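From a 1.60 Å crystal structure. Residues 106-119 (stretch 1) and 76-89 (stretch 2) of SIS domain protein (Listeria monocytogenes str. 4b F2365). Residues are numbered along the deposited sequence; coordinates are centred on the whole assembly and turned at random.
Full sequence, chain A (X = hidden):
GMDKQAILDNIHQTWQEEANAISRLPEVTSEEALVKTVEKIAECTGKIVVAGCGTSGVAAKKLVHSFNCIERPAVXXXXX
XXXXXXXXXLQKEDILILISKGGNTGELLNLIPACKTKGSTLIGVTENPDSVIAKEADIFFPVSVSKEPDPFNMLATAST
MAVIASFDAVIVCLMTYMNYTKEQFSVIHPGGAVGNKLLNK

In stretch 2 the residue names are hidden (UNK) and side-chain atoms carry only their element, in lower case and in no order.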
# COMPACT_ATOMS: atom_id res chain seq x y z
N GLY A 106 15.56 8.74 -11.02
CA GLY A 106 15.00 8.38 -12.34
C GLY A 106 13.53 8.00 -12.37
O GLY A 106 12.80 8.42 -13.27
N GLU A 107 13.09 7.26 -11.35
CA GLU A 107 11.69 6.84 -11.20
C GLU A 107 10.71 8.02 -11.14
O GLU A 107 9.57 7.91 -11.58
CB GLU A 107 11.47 5.98 -9.94
CG GLU A 107 12.16 4.63 -9.90
CD GLU A 107 13.60 4.65 -9.40
OE1 GLU A 107 14.27 5.71 -9.44
OE2 GLU A 107 14.06 3.57 -8.98
N LEU A 108 11.15 9.13 -10.55
CA LEU A 108 10.34 10.34 -10.43
C LEU A 108 10.48 11.22 -11.65
O LEU A 108 9.50 11.85 -12.07
CB LEU A 108 10.70 11.14 -9.17
CG LEU A 108 10.61 10.43 -7.80
CD1 LEU A 108 10.70 11.45 -6.66
CD2 LEU A 108 9.31 9.68 -7.66
N LEU A 109 11.69 11.29 -12.23
CA LEU A 109 11.92 12.12 -13.42
C LEU A 109 11.03 11.65 -14.57
O LEU A 109 10.55 12.47 -15.34
CB LEU A 109 13.38 12.13 -13.85
CG LEU A 109 14.45 12.64 -12.89
CD1 LEU A 109 15.79 12.77 -13.61
CD2 LEU A 109 14.06 13.99 -12.23
N ASN A 110 10.83 10.33 -14.67
CA ASN A 110 9.91 9.70 -15.64
C ASN A 110 8.43 10.14 -15.54
O ASN A 110 7.68 9.91 -16.49
CB ASN A 110 9.97 8.16 -15.54
CG ASN A 110 11.31 7.58 -16.02
OD1 ASN A 110 12.06 8.20 -16.77
ND2 ASN A 110 11.58 6.36 -15.59
N LEU A 111 8.04 10.76 -14.42
CA LEU A 111 6.70 11.28 -14.15
C LEU A 111 6.50 12.72 -14.60
O LEU A 111 5.36 13.17 -14.73
CB LEU A 111 6.39 11.21 -12.62
CG LEU A 111 6.73 9.88 -11.92
CD1 LEU A 111 6.41 9.89 -10.41
CD2 LEU A 111 6.09 8.68 -12.63
N ILE A 112 7.60 13.45 -14.85
CA ILE A 112 7.51 14.89 -15.17
C ILE A 112 6.87 15.15 -16.53
O ILE A 112 5.99 16.01 -16.62
CB ILE A 112 8.87 15.62 -14.99
CG1 ILE A 112 9.29 15.55 -13.50
CG2 ILE A 112 8.74 17.08 -15.39
CD1 ILE A 112 10.70 16.05 -13.22
N PRO A 113 7.27 14.39 -17.57
CA PRO A 113 6.60 14.64 -18.87
C PRO A 113 5.06 14.56 -18.82
O PRO A 113 4.40 15.42 -19.43
CB PRO A 113 7.22 13.59 -19.79
CG PRO A 113 8.52 13.32 -19.22
CD PRO A 113 8.35 13.39 -17.73
N ALA A 114 4.50 13.56 -18.12
CA ALA A 114 3.04 13.45 -17.96
C ALA A 114 2.46 14.64 -17.19
O ALA A 114 1.38 15.16 -17.54
CB ALA A 114 2.64 12.14 -17.30
N CYS A 115 3.14 15.05 -16.12
CA CYS A 115 2.75 16.25 -15.37
C CYS A 115 2.64 17.49 -16.28
O CYS A 115 1.63 18.19 -16.23
CB CYS A 115 3.72 16.50 -14.22
SG CYS A 115 3.32 17.86 -13.13
N LYS A 116 3.63 17.69 -17.16
CA LYS A 116 3.65 18.84 -18.09
C LYS A 116 2.53 18.76 -19.14
O LYS A 116 1.88 19.76 -19.40
CB LYS A 116 5.01 18.99 -18.77
CG LYS A 116 6.20 19.24 -17.83
CD LYS A 116 6.08 20.55 -17.04
CE LYS A 116 7.27 20.77 -16.12
NZ LYS A 116 7.23 22.08 -15.40
N THR A 117 2.31 17.57 -19.69
CA THR A 117 1.24 17.32 -20.66
C THR A 117 -0.14 17.57 -20.03
O THR A 117 -1.02 18.17 -20.66
CB THR A 117 1.32 15.86 -21.22
OG1 THR A 117 2.56 15.69 -21.92
CG2 THR A 117 0.17 15.54 -22.17
N LYS A 118 -0.30 17.13 -18.79
CA LYS A 118 -1.58 17.26 -18.08
C LYS A 118 -1.83 18.67 -17.56
O LYS A 118 -2.98 19.02 -17.35
CB LYS A 118 -1.67 16.23 -16.95
CG LYS A 118 -1.81 14.81 -17.48
CD LYS A 118 -1.54 13.72 -16.48
CE LYS A 118 -2.16 12.38 -16.87
NZ LYS A 118 -3.66 12.33 -16.71
N GLY A 119 -0.77 19.46 -17.37
CA GLY A 119 -0.88 20.84 -16.89
C GLY A 119 -1.01 21.00 -15.37
O GLY A 119 -1.37 22.07 -14.89
N UNK A 76 -1.20 8.75 -2.78
CA UNK A 76 0.18 8.36 -3.02
C UNK A 76 0.28 7.80 -4.43
O UNK A 76 -0.55 6.96 -4.82
c UNK A 76 4.50 7.48 -2.37
c UNK A 76 3.17 7.82 -2.09
c UNK A 76 2.43 5.64 -2.74
c UNK A 76 0.70 7.33 -2.02
c UNK A 76 4.79 6.19 -2.80
c UNK A 76 2.13 6.92 -2.29
c UNK A 76 3.75 5.27 -3.00
N UNK A 77 1.25 8.27 -5.20
CA UNK A 77 1.52 7.75 -6.55
C UNK A 77 2.78 6.88 -6.50
O UNK A 77 3.89 7.40 -6.38
c UNK A 77 0.90 7.70 -9.62
c UNK A 77 2.12 9.86 -9.77
c UNK A 77 1.99 8.61 -8.99
c UNK A 77 1.67 8.92 -7.52
N UNK A 78 2.60 5.55 -6.59
CA UNK A 78 3.71 4.57 -6.54
C UNK A 78 4.46 4.64 -7.88
O UNK A 78 3.87 4.36 -8.91
c UNK A 78 3.18 3.11 -6.28
o UNK A 78 2.37 3.10 -5.10
c UNK A 78 4.30 2.12 -6.14
N UNK A 79 5.76 5.06 -7.88
CA UNK A 79 6.47 5.21 -9.17
C UNK A 79 6.52 3.95 -10.09
O UNK A 79 6.46 4.09 -11.31
c UNK A 79 7.87 5.70 -8.75
c UNK A 79 6.58 5.58 -6.76
c UNK A 79 7.64 6.38 -7.45
N UNK A 80 6.61 2.76 -9.50
CA UNK A 80 6.62 1.50 -10.29
C UNK A 80 5.23 1.11 -10.87
O UNK A 80 5.14 0.20 -11.72
o UNK A 80 6.64 0.12 -8.25
c UNK A 80 7.26 0.35 -9.49
N UNK A 81 4.16 1.77 -10.40
CA UNK A 81 2.80 1.64 -10.98
C UNK A 81 2.49 2.82 -11.90
O UNK A 81 1.81 2.64 -12.90
c UNK A 81 1.90 0.31 -9.03
c UNK A 81 1.72 1.53 -9.91
o UNK A 81 2.37 -0.72 -9.57
o UNK A 81 1.63 0.39 -7.81
N UNK A 82 2.95 4.03 -11.52
CA UNK A 82 2.76 5.30 -12.28
C UNK A 82 3.01 5.24 -13.80
O UNK A 82 2.13 5.60 -14.59
c UNK A 82 3.62 6.40 -11.65
N UNK A 83 4.19 4.76 -14.17
CA UNK A 83 4.58 4.60 -15.59
C UNK A 83 3.92 3.38 -16.30
O UNK A 83 4.19 3.13 -17.49
c UNK A 83 6.72 5.87 -15.27
c UNK A 83 6.74 3.33 -15.03
c UNK A 83 6.12 4.54 -15.74
N UNK A 84 3.07 2.65 -15.57
CA UNK A 84 2.31 1.50 -16.04
C UNK A 84 0.79 1.69 -15.89
O UNK A 84 0.02 0.71 -15.75
n UNK A 84 6.00 -0.84 -16.66
c UNK A 84 4.64 -0.72 -16.79
n UNK A 84 5.29 0.13 -14.88
c UNK A 84 6.37 -0.32 -15.50
c UNK A 84 2.80 0.27 -15.28
c UNK A 84 4.18 -0.13 -15.67
N UNK A 85 0.35 2.95 -15.96
CA UNK A 85 -1.06 3.34 -15.96
C UNK A 85 -1.60 4.21 -14.86
O UNK A 85 -2.59 4.92 -15.08
N UNK A 86 -0.99 4.19 -13.67
CA UNK A 86 -1.53 4.94 -12.53
C UNK A 86 -1.31 6.44 -12.64
O UNK A 86 -1.94 7.19 -11.90
c UNK A 86 -1.21 4.32 -11.16
o UNK A 86 0.19 4.44 -10.85
c UNK A 86 -1.64 2.84 -11.14
N UNK A 87 -0.46 6.89 -13.59
CA UNK A 87 -0.35 8.34 -13.90
C UNK A 87 -1.69 8.94 -14.33
O UNK A 87 -1.87 10.16 -14.30
c UNK A 87 0.74 8.65 -14.93
c UNK A 87 3.10 8.87 -15.57
c UNK A 87 2.14 8.87 -14.43
c UNK A 87 2.23 10.19 -13.63
N UNK A 88 -2.63 8.10 -14.75
CA UNK A 88 -4.02 8.54 -14.99
C UNK A 88 -4.75 9.14 -13.78
O UNK A 88 -5.75 9.83 -13.95
N UNK A 89 -4.26 8.89 -12.56
CA UNK A 89 -4.83 9.50 -11.33
C UNK A 89 -4.58 11.04 -11.29
O UNK A 89 -5.34 11.75 -10.63
c UNK A 89 -2.87 9.34 -9.70
c UNK A 89 -5.18 9.08 -8.81
c UNK A 89 -4.27 8.83 -10.02
O HOH W 1 8.64 5.58 -12.49

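Position 76 carries one carbon followed by a six-membered ring of carbons, with no oxygen at its tip: phenylalanine, F76. Its ring stays 7.5 Å or more from stretch 1, so the contact does not explain the choice.

Position 77 has four carbons forked at the second, the pattern of leucine. L77 points toward stretch 1, and its CD2 lies 4.3 Å from L111 CD1, a loose apolar contact in a buried setting.

At 78, one carbon carries an oxygen and a carbon, which identifies threonine. T78 occupies the N-cap position, yet its side chain points away from stretch 1 and makes no capping bond; its backbone O instead accepts from the N atoms of 81 and 82.

Position 79 shows three carbons closing a ring onto the backbone nitrogen, so it is proline. P79 suits the first turn of a helix, where its nitrogen, lacking a hydrogen, forfeits no helical bond. The ring packs on stretch 1, with CB 3.8 Å from E107 CB and CG 3.7 Å from L108 CD2.

One carbon and one oxygen at 80 make serine. S80 does not touch stretch 1; its hydroxyl is satisfied elsewhere in the structure.

Position 81 has two carbons, the second bearing two oxygens. Both tips are oxygen, which makes it aspartate rather than asparagine; one carboxylate oxygen of D81, OD1, is hydrogen-bonded elsewhere in the structure. D81 is out of reach of stretch 1.

A single carbon at 82 means alanine. The CB of A82 sits 3.5 Å from L111 CD2, so a small side chain lets the leucine come close.

At 83, one carbon bears two more: valine. V83 points toward stretch 1, its CG1 3.9 Å from L111 CD2 and 4.0 Å from N110 CB.

Position 84 has one carbon and a five-membered ring of three carbons and two nitrogens, which is histidine. H84 turns back on its own stretch, where ND1 donates to S80 O at 3.2 Å.

Position 85 has no side-chain atoms. Its phi of 119° would jam a CB against the preceding carbonyl oxygen, which calls for glycine, G85.

Position 86 repeats the threonine pattern of one carbon with an oxygen and a carbon. T86 lies beyond reach of stretch 1.

Four carbons forked at the second make 87 leucine. L87 points toward stretch 1, and its CD1 lies 3.7 Å from A114 CB and 4.2 Å from L111 CD2.

Position 88 is bare, hence glycine; G88 CA lies 4.2 Å from K118 NZ.

Position 89, one carbon bearing two, is valine. V89 points away from stretch 1.

The contact is apolar, without a direct hydrogen bond. L111 is its hub, reaching L77, A82, V83 and L87, while P79 and L87 extend the packing to L108 and A114. K118 CE approaches L87 O at 3.4 Å. One water adds a polar link, donating to P79 O at 2.9 Å and E107 O at 2.7 Å.

Stretch 2 76-89: FLTPSDAVHGTLGV
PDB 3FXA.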